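C-1-tetrahydrofolate synthase, cytoplasmic, putative (Trypanosoma brucei, PDB 4CJX) is a bifunctional folate enzyme, probably interconverting methylene-, methenyl- and formyl-tetrahydrofolate as an NADP-dependent dehydrogenase and cyclohydrolase. Local coordinates at residues C115-V120 against K306-M311; I163-A168 against G197-T202; V277-A282 against A287-V292. One frame throughout, in Å; residues are numbered along the deposited sequence.

Contact 1: residues C115-V120 against K306-M311; sequences CHSIVV and KNTLTM. With 9L9 ((2S)-2-[[4-[[2,4-bis(azanyl)-6-oxidanylidene-1H-pyrimidin-5-yl]carbamoylamino]phenyl]carbonylamino]pentanedioic acid), chain G.
His116 meets Met311 through its backbone carbonyl rather than its ring. The imidazole turns to the next residue of the helix, Phe312, and forms an edge-to-face pair with it. ND1 of the same ring is hydrogen-bonded to the backbone N of Gly58, which helps fix the ring's rotation. The other flat group is the diaminopyrimidine of 9L9, at the far end of the strand. Its amino group, on the ring edge, gives a hydrogen bond from N2A to Val120 O at 2.7 Å, with a bent N-H...O angle of 140°. Val119 CG1 lies 4.0 Å from N2A.

Between strand and helix the polar link is Ser117. Its OG donates to Thr308 OG1 at 2.7 Å. The Thr308 hydroxyl is also hydrogen-bonded to Leu304 O, one helical turn back, so two bonds hold it. The Ser117 methylene rests against the methyl of Thr308, with CB to CG2 at 3.7 Å. In Thr308, OG1 sits beside the backbone N (chi1 -59°), and CG2 is anti to that N. Both branches can therefore touch Ser117. Met311 also reaches Ser117. Its chain bends at chi2 and chi3, bringing SD to 3.5 Å from Ser117 OG and CE to 3.5 Å from His116 O.

Strand 117-120 pairs with strand 58-64 in a parallel sheet, and long helix 296-316 packs beside it. This is the FolD arrangement, in which the C-terminal helix returns to the catalytic domain. The strand's end joins Lys77, Leu122 and Asp144 in gripping the inhibitor.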
ATOM      1  N   CYS B 115      12.136   3.065  27.180  1.00 31.48           N
ATOM      2  CA  CYS B 115      10.981   2.708  26.344  1.00 29.84           C
ATOM      3  C   CYS B 115      11.375   2.605  24.854  1.00 29.03           C
ATOM      4  O   CYS B 115      11.732   3.604  24.232  1.00 29.54           O
ATOM      5  CB  CYS B 115       9.856   3.743  26.498  1.00 29.59           C
ATOM      6  SG  CYS B 115       8.457   3.544  25.338  1.00 28.06           S
ATOM      7  N   HIS B 116      11.276   1.404  24.295  1.00 27.92           N
ATOM      8  CA  HIS B 116      11.647   1.137  22.905  1.00 27.36           C
ATOM      9  C   HIS B 116      10.458   1.004  21.938  1.00 25.75           C
ATOM     10  O   HIS B 116      10.632   1.114  20.724  1.00 25.07           O
ATOM     11  CB  HIS B 116      12.500  -0.111  22.877  1.00 27.67           C
ATOM     12  CG  HIS B 116      13.671  -0.005  23.795  1.00 29.85           C
ATOM     13  ND1 HIS B 116      13.820  -0.794  24.912  1.00 30.48           N
ATOM     14  CD2 HIS B 116      14.693   0.881  23.818  1.00 30.98           C
ATOM     15  CE1 HIS B 116      14.915  -0.435  25.557  1.00 32.39           C
ATOM     16  NE2 HIS B 116      15.463   0.577  24.910  1.00 32.75           N
ATOM     17  N   SER B 117       9.264   0.807  22.484  1.00 25.32           N
ATOM     18  CA  SER B 117       8.036   0.646  21.703  1.00 24.27           C
ATOM     19  C   SER B 117       6.898   1.463  22.300  1.00 23.59           C
ATOM     20  O   SER B 117       6.687   1.413  23.506  1.00 23.89           O
ATOM     21  CB  SER B 117       7.591  -0.835  21.714  1.00 24.32           C
ATOM     22  OG  SER B 117       8.222  -1.560  20.679  1.00 25.75           O
ATOM     23  N   ILE B 118       6.132   2.134  21.442  1.00 22.32           N
ATOM     24  CA  ILE B 118       4.912   2.828  21.834  1.00 22.07           C
ATOM     25  C   ILE B 118       3.706   2.326  21.047  1.00 21.07           C
ATOM     26  O   ILE B 118       3.673   2.387  19.817  1.00 20.32           O
ATOM     27  CB  ILE B 118       5.041   4.346  21.598  1.00 22.53           C
ATOM     28  CG1 ILE B 118       6.167   4.920  22.458  1.00 23.64           C
ATOM     29  CG2 ILE B 118       3.723   5.053  21.886  1.00 22.49           C
ATOM     30  CD1 ILE B 118       6.619   6.305  22.032  1.00 24.57           C
ATOM     31  N   VAL B 119       2.705   1.852  21.778  1.00 21.40           N
ATOM     32  CA  VAL B 119       1.475   1.342  21.205  1.00 20.84           C
ATOM     33  C   VAL B 119       0.323   2.260  21.627  1.00 21.39           C
ATOM     34  O   VAL B 119       0.053   2.445  22.826  1.00 22.16           O
ATOM     35  CB  VAL B 119       1.209  -0.104  21.682  1.00 20.97           C
ATOM     36  CG1 VAL B 119      -0.226  -0.554  21.364  1.00 21.02           C
ATOM     37  CG2 VAL B 119       2.198  -1.085  21.073  1.00 20.51           C
ATOM     38  N   VAL B 120      -0.363   2.833  20.645  1.00 20.83           N
ATOM     39  CA  VAL B 120      -1.543   3.650  20.922  1.00 21.44           C
ATOM     40  C   VAL B 120      -2.747   2.789  20.529  1.00 20.93           C
ATOM     41  O   VAL B 120      -3.025   2.619  19.352  1.00 20.50           O
ATOM     42  CB  VAL B 120      -1.524   4.999  20.146  1.00 21.67           C
ATOM     43  CG1 VAL B 120      -2.831   5.768  20.332  1.00 22.43           C
ATOM     44  CG2 VAL B 120      -0.319   5.850  20.553  1.00 22.08           C
ATOM     45  N   LYS B 306       7.721  -9.333  19.551  1.00 26.51           N
ATOM     46  CA  LYS B 306       8.799  -9.564  18.594  1.00 26.87           C
ATOM     47  C   LYS B 306       9.328  -8.228  18.008  1.00 26.77           C
ATOM     48  O   LYS B 306      10.528  -7.952  18.078  1.00 28.20           O
ATOM     49  CB  LYS B 306       8.345 -10.554  17.510  1.00 25.90           C
ATOM     50  CG  LYS B 306       9.488 -11.083  16.658  1.00 27.08           C
ATOM     51  CD  LYS B 306       9.044 -12.234  15.777  1.00 26.47           C
ATOM     52  CE  LYS B 306      10.206 -12.826  14.980  1.00 27.82           C
ATOM     53  NZ  LYS B 306       9.709 -13.465  13.713  1.00 27.03           N
ATOM     54  N   ASN B 307       8.433  -7.397  17.478  1.00 25.31           N
ATOM     55  CA  ASN B 307       8.802  -6.081  16.969  1.00 25.78           C
ATOM     56  C   ASN B 307       9.597  -5.298  18.019  1.00 27.57           C
ATOM     57  O   ASN B 307      10.627  -4.699  17.725  1.00 28.40           O
ATOM     58  CB  ASN B 307       7.575  -5.249  16.585  1.00 24.54           C
ATOM     59  CG  ASN B 307       6.889  -5.730  15.325  1.00 23.05           C
ATOM     60  OD1 ASN B 307       7.274  -6.736  14.739  1.00 22.81           O
ATOM     61  ND2 ASN B 307       5.850  -5.018  14.913  1.00 22.05           N
ATOM     62  N   THR B 308       9.099  -5.337  19.251  1.00 27.84           N
ATOM     63  CA  THR B 308       9.690  -4.597  20.351  1.00 29.73           C
ATOM     64  C   THR B 308      11.106  -5.087  20.686  1.00 31.58           C
ATOM     65  O   THR B 308      12.020  -4.276  20.893  1.00 33.08           O
ATOM     66  CB  THR B 308       8.763  -4.679  21.584  1.00 29.61           C
ATOM     67  OG1 THR B 308       7.463  -4.135  21.251  1.00 28.05           O
ATOM     68  CG2 THR B 308       9.371  -3.953  22.759  1.00 31.55           C
ATOM     69  N   LEU B 309      11.297  -6.403  20.704  1.00 31.57           N
ATOM     70  CA  LEU B 309      12.628  -6.975  20.906  1.00 33.61           C
ATOM     71  C   LEU B 309      13.560  -6.622  19.747  1.00 34.25           C
ATOM     72  O   LEU B 309      14.719  -6.306  19.978  1.00 36.01           O
ATOM     73  CB  LEU B 309      12.557  -8.491  21.096  1.00 33.34           C
ATOM     74  CG  LEU B 309      13.850  -9.232  21.445  1.00 35.40           C
ATOM     75  CD1 LEU B 309      14.443  -8.783  22.774  1.00 37.43           C
ATOM     76  CD2 LEU B 309      13.570 -10.726  21.473  1.00 35.02           C
ATOM     77  N   THR B 310      13.049  -6.658  18.514  1.00 33.05           N
ATOM     78  CA  THR B 310      13.818  -6.210  17.353  1.00 33.93           C
ATOM     79  C   THR B 310      14.216  -4.737  17.498  1.00 35.50           C
ATOM     80  O   THR B 310      15.388  -4.375  17.280  1.00 37.36           O
ATOM     81  CB  THR B 310      13.082  -6.482  16.029  1.00 32.26           C
ATOM     82  OG1 THR B 310      12.868  -7.891  15.905  1.00 31.74           O
ATOM     83  CG2 THR B 310      13.891  -6.030  14.851  1.00 32.97           C
ATOM     84  N   MET B 311      13.273  -3.895  17.923  1.00 35.10           N
ATOM     85  CA  MET B 311      13.560  -2.459  18.125  1.00 36.39           C
ATOM     86  C   MET B 311      14.564  -2.255  19.276  1.00 38.76           C
ATOM     87  O   MET B 311      15.496  -1.459  19.168  1.00 40.25           O
ATOM     88  CB  MET B 311      12.260  -1.670  18.344  1.00 35.33           C
ATOM     89  CG  MET B 311      11.341  -1.682  17.117  1.00 33.61           C
ATOM     90  SD  MET B 311       9.557  -1.765  17.483  1.00 32.53           S
ATOM     91  CE  MET B 311       9.246  -0.025  17.729  1.00 33.19           C
TER
HETATM   92  N2A 9L9 G1298      -2.589   0.164  18.225  1.00 18.23           N
HETATM   93  N1  9L9 G1298      -4.601  -1.173  18.085  1.00 19.32           N
HETATM   94  C2  9L9 G1298      -3.249  -1.134  18.029  1.00 17.71           C
HETATM   95  N3  9L9 G1298      -2.473  -2.264  17.778  1.00 17.13           N
HETATM   96  C4  9L9 G1298      -3.246  -3.421  17.610  1.00 16.95           C
HETATM   97  O4A 9L9 G1298      -2.554  -4.402  17.382  1.00 17.14           O
HETATM   98  N5A 9L9 G1298      -5.321  -4.697  17.644  1.00 20.26           N
HETATM   99  C5  9L9 G1298      -4.645  -3.489  17.651  1.00 19.28           C
HETATM  100  C6  9L9 G1298      -5.288  -2.322  17.918  1.00 18.98           C
HETATM  101  N7  9L9 G1298      -6.749  -2.294  17.984  1.00 20.03           N
HETATM  102  O8A 9L9 G1298      -4.446  -5.494  19.594  1.00 19.83           O
HETATM  103  N9  9L9 G1298      -5.992  -6.698  18.485  1.00 19.63           N
HETATM  104  C1B 9L9 G1298      -6.048  -7.800  19.292  1.00 20.47           C
HETATM  105  C2B 9L9 G1298      -7.098  -8.711  19.063  1.00 21.39           C
HETATM  106  C3B 9L9 G1298      -7.260  -9.859  19.842  1.00 21.86           C
HETATM  107  C4B 9L9 G1298      -6.378 -10.143  20.887  1.00 22.41           C
HETATM  108  C5B 9L9 G1298      -5.295  -9.258  21.085  1.00 22.33           C
HETATM  109  C6B 9L9 G1298      -5.136  -8.101  20.312  1.00 20.45           C
HETATM  110  C7B 9L9 G1298      -6.523 -11.429  21.680  1.00 23.15           C
HETATM  111  O7B 9L9 G1298      -5.514 -11.909  22.138  1.00 22.30           O
HETATM  112  CAW 9L9 G1298      -5.214  -5.596  18.651  1.00 20.61           C
HETATM  113  N   9L9 G1298      -7.702 -12.078  21.804  1.00 25.83           N
HETATM  114  CA  9L9 G1298      -7.886 -13.370  22.454  1.00 26.56           C
HETATM  115  C   9L9 G1298      -8.055 -14.414  21.374  1.00 27.59           C
HETATM  116  OXT 9L9 G1298      -8.453 -14.017  20.269  1.00 28.07           O
HETATM  117  CB  9L9 G1298      -9.132 -13.481  23.299  1.00 28.22           C
HETATM  118  CG  9L9 G1298      -9.560 -12.137  23.854  1.00 30.63           C
HETATM  119  CD  9L9 G1298     -10.532 -12.370  24.968  1.00 31.62           C
HETATM  120  OE1 9L9 G1298     -10.167 -13.070  25.912  1.00 35.68           O
HETATM  121  OE2 9L9 G1298     -11.658 -11.857  24.898  1.00 35.05           O
HETATM  122  O   9L9 G1298      -7.827 -15.627  21.597  1.00 27.83           O

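Contact 2: residues I163-A168 against G197-T202; sequences IVPCTA and GLPVAT
Pro165 and Pro199 carry the apolar contact, ring against ring. The two pyrrolidines cross at a slant. CG of Pro165 leads, lying 3.7 Å from Pro199 CB and equally near Pro199 CG. Ala168, in the first turn of helix 166-178, adds its methyl to the same patch. Its CB is 3.9 Å from Pro199 CB and 4.1 Å from Val200 CB. Pro199 CB thus touches both Pro165 and Ala168.

A second group of contacts brings side chains up to backbone. The Ala168 methyl also comes to 3.9 Å from Val200 N. Val200 turns CG2 anti to its own N (chi1 88° for CG1), which places CG2 4.1 Å from Ala168 O. The small alanine lets the helices come close: the CA atoms of Ala168 and Val200 are 4.8 Å apart.

No hydrogen bond joins the two segments. Polar links run elsewhere. Val164 O accepts from Asn307 ND2 of helix 296-316. Within the second helix, Ala201 N bonds to Gly197 O at 3.2 Å. Pro165 is the N-cap of its helix, and Pro199 stands in the first turn of helix 197-206, where its lack of an N-H costs no helical bond.

Leu198 takes no part in the patch and packs on His155 of the second subunit. The side chain of Pro165 is about 4 Å from that of Ile195, an NADP-binding residue. The chemistry is van der Waals packing of two proline rings, the Ala168 methyl and Val200, all buried. The two helix starts meet by close fit, without directional bonds between them, beside the cofactor site.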
ATOM      1  N   ILE B 163      10.049  -3.146  10.758  1.00 37.68           N
ATOM      2  CA  ILE B 163       8.799  -3.309  11.489  1.00 35.40           C
ATOM      3  C   ILE B 163       7.708  -3.706  10.505  1.00 31.75           C
ATOM      4  O   ILE B 163       7.670  -3.226   9.380  1.00 31.16           O
ATOM      5  CB  ILE B 163       8.373  -1.994  12.215  1.00 36.60           C
ATOM      6  CG1 ILE B 163       9.583  -1.165  12.642  1.00 39.47           C
ATOM      7  CG2 ILE B 163       7.520  -2.308  13.437  1.00 37.08           C
ATOM      8  CD1 ILE B 163       9.271   0.026  13.542  1.00 40.36           C
ATOM      9  N   VAL B 164       6.824  -4.594  10.940  1.00 28.64           N
ATOM     10  CA  VAL B 164       5.603  -4.934  10.206  1.00 25.66           C
ATOM     11  C   VAL B 164       4.416  -4.879  11.192  1.00 23.38           C
ATOM     12  O   VAL B 164       4.572  -5.271  12.343  1.00 22.91           O
ATOM     13  CB  VAL B 164       5.739  -6.349   9.607  1.00 25.71           C
ATOM     14  CG1 VAL B 164       4.472  -6.767   8.911  1.00 24.48           C
ATOM     15  CG2 VAL B 164       6.920  -6.417   8.638  1.00 26.87           C
ATOM     16  N   PRO B 165       3.223  -4.424  10.748  1.00 21.27           N
ATOM     17  CA  PRO B 165       2.131  -4.320  11.696  1.00 20.42           C
ATOM     18  C   PRO B 165       1.811  -5.694  12.304  1.00 19.80           C
ATOM     19  O   PRO B 165       1.958  -6.718  11.630  1.00 18.73           O
ATOM     20  CB  PRO B 165       0.966  -3.785  10.860  1.00 19.81           C
ATOM     21  CG  PRO B 165       1.594  -3.155   9.668  1.00 20.47           C
ATOM     22  CD  PRO B 165       2.846  -3.927   9.412  1.00 20.88           C
ATOM     23  N   CYS B 166       1.428  -5.694  13.577  1.00 19.67           N
ATOM     24  CA  CYS B 166       1.408  -6.914  14.363  1.00 19.62           C
ATOM     25  C   CYS B 166       0.384  -7.947  13.837  1.00 18.02           C
ATOM     26  O   CYS B 166       0.701  -9.139  13.726  1.00 16.82           O
ATOM     27  CB  CYS B 166       1.146  -6.550  15.822  1.00 20.44           C
ATOM     28  SG  CYS B 166       2.347  -5.357  16.469  1.00 23.06           S
ATOM     29  N   THR B 167      -0.822  -7.473  13.512  1.00 17.37           N
ATOM     30  CA  THR B 167      -1.883  -8.356  13.046  1.00 17.05           C
ATOM     31  C   THR B 167      -1.494  -9.009  11.731  1.00 16.71           C
ATOM     32  O   THR B 167      -1.582 -10.237  11.595  1.00 16.05           O
ATOM     33  CB  THR B 167      -3.239  -7.639  12.901  1.00 16.80           C
ATOM     34  OG1 THR B 167      -3.583  -6.989  14.137  1.00 17.58           O
ATOM     35  CG2 THR B 167      -4.309  -8.658  12.539  1.00 16.26           C
ATOM     36  N   ALA B 168      -1.017  -8.186  10.791  1.00 16.87           N
ATOM     37  CA  ALA B 168      -0.543  -8.680   9.491  1.00 16.79           C
ATOM     38  C   ALA B 168       0.555  -9.682   9.703  1.00 17.22           C
ATOM     39  O   ALA B 168       0.577 -10.745   9.095  1.00 16.90           O
ATOM     40  CB  ALA B 168      -0.033  -7.544   8.631  1.00 17.00           C
ATOM     41  N   GLY B 197      -5.995  -5.719   7.232  1.00 17.75           N
ATOM     42  CA  GLY B 197      -6.261  -6.017   5.815  1.00 17.66           C
ATOM     43  C   GLY B 197      -5.267  -5.362   4.853  1.00 18.03           C
ATOM     44  O   GLY B 197      -4.702  -6.018   3.970  1.00 18.06           O
ATOM     45  N   LEU B 198      -5.042  -4.065   5.038  1.00 18.41           N
ATOM     46  CA  LEU B 198      -4.172  -3.290   4.158  1.00 18.57           C
ATOM     47  C   LEU B 198      -2.755  -3.881   4.089  1.00 18.30           C
ATOM     48  O   LEU B 198      -2.330  -4.351   3.036  1.00 17.73           O
ATOM     49  CB  LEU B 198      -4.179  -1.822   4.587  1.00 19.91           C
ATOM     50  CG  LEU B 198      -3.327  -0.851   3.759  1.00 21.46           C
ATOM     51  CD1 LEU B 198      -4.092  -0.303   2.563  1.00 22.10           C
ATOM     52  CD2 LEU B 198      -2.854   0.300   4.623  1.00 22.61           C
ATOM     53  N   PRO B 199      -2.033  -3.924   5.225  1.00 18.42           N
ATOM     54  CA  PRO B 199      -0.661  -4.444   5.136  1.00 18.68           C
ATOM     55  C   PRO B 199      -0.564  -5.910   4.677  1.00 17.57           C
ATOM     56  O   PRO B 199       0.344  -6.274   3.924  1.00 17.52           O
ATOM     57  CB  PRO B 199      -0.096  -4.247   6.557  1.00 19.25           C
ATOM     58  CG  PRO B 199      -1.269  -3.967   7.420  1.00 19.12           C
ATOM     59  CD  PRO B 199      -2.345  -3.391   6.560  1.00 18.69           C
ATOM     60  N   VAL B 200      -1.497  -6.730   5.101  1.00 16.53           N
ATOM     61  CA  VAL B 200      -1.434  -8.154   4.760  1.00 16.28           C
ATOM     62  C   VAL B 200      -1.571  -8.465   3.235  1.00 15.00           C
ATOM     63  O   VAL B 200      -0.932  -9.377   2.729  1.00 14.11           O
ATOM     64  CB  VAL B 200      -2.439  -8.965   5.602  1.00 16.24           C
ATOM     65  CG1 VAL B 200      -3.799  -9.031   4.931  1.00 16.43           C
ATOM     66  CG2 VAL B 200      -1.906 -10.376   5.815  1.00 16.63           C
ATOM     67  N   ALA B 201      -2.397  -7.700   2.533  1.00 14.19           N
ATOM     68  CA  ALA B 201      -2.542  -7.844   1.101  1.00 14.30           C
ATOM     69  C   ALA B 201      -1.176  -7.630   0.425  1.00 15.20           C
ATOM     70  O   ALA B 201      -0.782  -8.411  -0.445  1.00 14.91           O
ATOM     71  CB  ALA B 201      -3.564  -6.856   0.568  1.00 14.19           C
ATOM     72  N   THR B 202      -0.450  -6.612   0.898  1.00 15.93           N
ATOM     73  CA  THR B 202       0.891  -6.309   0.420  1.00 17.36           C
ATOM     74  C   THR B 202       1.855  -7.430   0.682  1.00 17.68           C
ATOM     75  O   THR B 202       2.640  -7.769  -0.200  1.00 18.22           O
ATOM     76  CB  THR B 202       1.485  -5.050   1.068  1.00 18.48           C
ATOM     77  OG1 THR B 202       0.653  -3.931   0.769  1.00 18.34           O
ATOM     78  CG2 THR B 202       2.934  -4.778   0.518  1.00 19.75           C
TER

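Contact 3: residues V277-A282 against A287-V292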
ATOM      1  N   VAL B 277     -15.669 -15.853   9.987  1.00 14.22           N
ATOM      2  CA  VAL B 277     -15.922 -17.096   9.266  1.00 14.80           C
ATOM      3  C   VAL B 277     -16.949 -17.985   9.982  1.00 15.33           C
ATOM      4  O   VAL B 277     -16.906 -18.139  11.203  1.00 15.13           O
ATOM      5  CB  VAL B 277     -14.608 -17.894   9.099  1.00 14.76           C
ATOM      6  CG1 VAL B 277     -14.851 -19.229   8.404  1.00 15.37           C
ATOM      7  CG2 VAL B 277     -13.572 -17.078   8.308  1.00 14.66           C
ATOM      8  N   CYS B 278     -17.871 -18.555   9.209  1.00 15.91           N
ATOM      9  CA  CYS B 278     -18.735 -19.658   9.688  1.00 16.44           C
ATOM     10  C   CYS B 278     -17.901 -20.926   9.857  1.00 15.72           C
ATOM     11  O   CYS B 278     -17.852 -21.795   8.985  1.00 15.28           O
ATOM     12  CB  CYS B 278     -19.916 -19.883   8.738  1.00 17.65           C
ATOM     13  SG  CYS B 278     -20.895 -18.378   8.517  1.00 20.08           S
ATOM     14  N   PHE B 279     -17.261 -21.024  11.009  1.00 15.24           N
ATOM     15  CA  PHE B 279     -16.215 -22.012  11.264  1.00 15.35           C
ATOM     16  C   PHE B 279     -16.739 -23.434  11.214  1.00 15.78           C
ATOM     17  O   PHE B 279     -16.073 -24.324  10.714  1.00 15.56           O
ATOM     18  CB  PHE B 279     -15.631 -21.686  12.641  1.00 15.51           C
ATOM     19  CG  PHE B 279     -14.600 -22.650  13.154  1.00 16.06           C
ATOM     20  CD1 PHE B 279     -14.987 -23.781  13.880  1.00 17.06           C
ATOM     21  CD2 PHE B 279     -13.242 -22.352  13.052  1.00 15.57           C
ATOM     22  CE1 PHE B 279     -14.034 -24.630  14.416  1.00 17.56           C
ATOM     23  CE2 PHE B 279     -12.287 -23.189  13.591  1.00 15.86           C
ATOM     24  CZ  PHE B 279     -12.679 -24.332  14.279  1.00 16.98           C
ATOM     25  N   ASP B 280     -17.953 -23.637  11.703  1.00 16.68           N
ATOM     26  CA  ASP B 280     -18.487 -24.992  11.819  1.00 18.13           C
ATOM     27  C   ASP B 280     -18.627 -25.638  10.439  1.00 18.00           C
ATOM     28  O   ASP B 280     -18.301 -26.775  10.271  1.00 18.73           O
ATOM     29  CB  ASP B 280     -19.802 -25.016  12.616  1.00 19.10           C
ATOM     30  CG  ASP B 280     -19.602 -24.657  14.102  1.00 19.73           C
ATOM     31  OD1 ASP B 280     -18.459 -24.681  14.588  1.00 19.91           O
ATOM     32  OD2 ASP B 280     -20.587 -24.361  14.815  1.00 21.02           O
ATOM     33  N   VAL B 281     -19.038 -24.881   9.442  1.00 17.87           N
ATOM     34  CA  VAL B 281     -19.117 -25.400   8.070  1.00 18.21           C
ATOM     35  C   VAL B 281     -17.750 -25.317   7.363  1.00 17.72           C
ATOM     36  O   VAL B 281     -17.359 -26.245   6.641  1.00 17.28           O
ATOM     37  CB  VAL B 281     -20.207 -24.646   7.271  1.00 18.33           C
ATOM     38  CG1 VAL B 281     -20.300 -25.153   5.850  1.00 18.72           C
ATOM     39  CG2 VAL B 281     -21.557 -24.778   7.959  1.00 19.33           C
ATOM     40  N   ALA B 282     -17.039 -24.205   7.569  1.00 17.02           N
ATOM     41  CA  ALA B 282     -15.719 -23.992   6.925  1.00 17.49           C
ATOM     42  C   ALA B 282     -14.712 -25.075   7.264  1.00 18.51           C
ATOM     43  O   ALA B 282     -13.938 -25.472   6.383  1.00 18.47           O
ATOM     44  CB  ALA B 282     -15.126 -22.635   7.276  1.00 16.62           C
ATOM     45  N   ALA B 287      -8.436 -27.028   4.326  1.00 15.52           N
ATOM     46  CA  ALA B 287      -7.335 -27.834   4.817  1.00 16.06           C
ATOM     47  C   ALA B 287      -6.857 -27.313   6.161  1.00 15.37           C
ATOM     48  O   ALA B 287      -6.464 -28.092   7.028  1.00 16.02           O
ATOM     49  CB  ALA B 287      -6.190 -27.898   3.808  1.00 16.42           C
ATOM     50  N   TYR B 288      -6.858 -25.995   6.306  1.00 14.51           N
ATOM     51  CA  TYR B 288      -6.430 -25.317   7.535  1.00 14.26           C
ATOM     52  C   TYR B 288      -7.389 -24.175   7.856  1.00 13.59           C
ATOM     53  O   TYR B 288      -7.883 -23.486   6.970  1.00 13.39           O
ATOM     54  CB  TYR B 288      -5.019 -24.724   7.391  1.00 14.12           C
ATOM     55  CG  TYR B 288      -3.939 -25.709   7.103  1.00 14.68           C
ATOM     56  CD1 TYR B 288      -3.335 -26.418   8.128  1.00 15.39           C
ATOM     57  CD2 TYR B 288      -3.507 -25.927   5.811  1.00 14.77           C
ATOM     58  CE1 TYR B 288      -2.323 -27.327   7.868  1.00 16.33           C
ATOM     59  CE2 TYR B 288      -2.506 -26.844   5.541  1.00 15.73           C
ATOM     60  CZ  TYR B 288      -1.903 -27.532   6.571  1.00 16.42           C
ATOM     61  OH  TYR B 288      -0.917 -28.450   6.305  1.00 17.19           O
ATOM     62  N   ILE B 289      -7.611 -23.962   9.135  1.00 13.98           N
ATOM     63  CA  ILE B 289      -8.465 -22.891   9.596  1.00 13.68           C
ATOM     64  C   ILE B 289      -8.003 -22.439  10.988  1.00 13.84           C
ATOM     65  O   ILE B 289      -7.416 -23.220  11.725  1.00 13.82           O
ATOM     66  CB  ILE B 289      -9.919 -23.355   9.609  1.00 13.83           C
ATOM     67  CG1 ILE B 289     -10.864 -22.178   9.864  1.00 13.51           C
ATOM     68  CG2 ILE B 289     -10.127 -24.426  10.675  1.00 14.47           C
ATOM     69  CD1 ILE B 289     -12.316 -22.498   9.549  1.00 13.70           C
ATOM     70  N   THR B 290      -8.233 -21.168  11.320  1.00 13.94           N
ATOM     71  CA  THR B 290      -7.960 -20.690  12.666  1.00 14.64           C
ATOM     72  C   THR B 290      -9.255 -20.300  13.380  1.00 15.01           C
ATOM     73  O   THR B 290     -10.144 -19.677  12.764  1.00 15.14           O
ATOM     74  CB  THR B 290      -7.036 -19.477  12.699  1.00 14.89           C
ATOM     75  OG1 THR B 290      -7.681 -18.371  12.054  1.00 14.93           O
ATOM     76  CG2 THR B 290      -5.706 -19.775  12.033  1.00 15.13           C
ATOM     77  N   PRO B 291      -9.349 -20.617  14.693  1.00 15.40           N
ATOM     78  CA  PRO B 291     -10.521 -20.341  15.472  1.00 15.79           C
ATOM     79  C   PRO B 291     -10.477 -18.934  16.058  1.00 15.89           C
ATOM     80  O   PRO B 291      -9.416 -18.313  16.144  1.00 15.61           O
ATOM     81  CB  PRO B 291     -10.417 -21.372  16.594  1.00 16.54           C
ATOM     82  CG  PRO B 291      -8.948 -21.434  16.870  1.00 16.66           C
ATOM     83  CD  PRO B 291      -8.274 -21.159  15.542  1.00 16.13           C
ATOM     84  N   VAL B 292     -11.649 -18.464  16.458  1.00 16.25           N
ATOM     85  CA  VAL B 292     -11.823 -17.209  17.159  1.00 16.68           C
ATOM     86  C   VAL B 292     -12.757 -17.453  18.340  1.00 18.04           C
ATOM     87  O   VAL B 292     -13.908 -17.827  18.133  1.00 18.23           O
ATOM     88  CB  VAL B 292     -12.464 -16.153  16.247  1.00 15.91           C
ATOM     89  CG1 VAL B 292     -12.874 -14.936  17.059  1.00 16.19           C
ATOM     90  CG2 VAL B 292     -11.491 -15.756  15.121  1.00 15.81           C
TER
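Ile289 reaches the short helix 279-282 with an extended side chain: CG1 is anti to the backbone N (chi1 -170°) and chi2 is 166°. Phe279 also holds CG anti to its backbone N (chi1 175°), which sets the ring beside Ile289 and Pro291. The two side chains meet at a slant. CD1 of Ile289 lies 3.6 Å from Phe279 CD2 and 3.6 Å from Ala282 CB. Val277 CG1 is a little farther from that methyl, at 4.3 Å. One methyl therefore has three apolar neighbours.

The other branch of the isoleucine is used too. Its CG2 is 3.8 Å from Phe279 CE2. That same ring carbon is 3.8 Å from Pro291 CA and 4.0 Å from Pro291 CB. Thr290 O lies near the ring plane, at the edge, 4.1 Å from CD2. The Thr290 side chain points away, and its OG1 is hydrogen-bonded to Asp256 N. Asp256 also takes a hydrogen bond from Val277 N through OD2, tying both segments to one residue.

Strand 288-289 runs between strands 26-27 and 253-256 in the six-stranded parallel sheet. Phe279 and Pro291 pack on Val27, Val277 and Ile289 on Val254. The short helix thus lies against this part of the sheet.

In the fold
Contact 1 closes a long loop of chain, and contacts 2 and 3 are nested in it, one after the other. Contacts 1 and 2 touch, with centres 16 Å apart: Met311 CE of helix 296-316 packs 4.2 Å from Ile163 CD1. Contact 3 stands apart. Its centre is 31 Å from that of contact 1, on the opposite side of the chain's centre, and 21 Å from that of contact 2. Contacts 2 and 3 both lie in the NAD(P)-binding domain. Strand 288-289 of contact 3 is followed by helix 296-316, which carries the chain back to the parallel sheet of the catalytic part and so links the two halves.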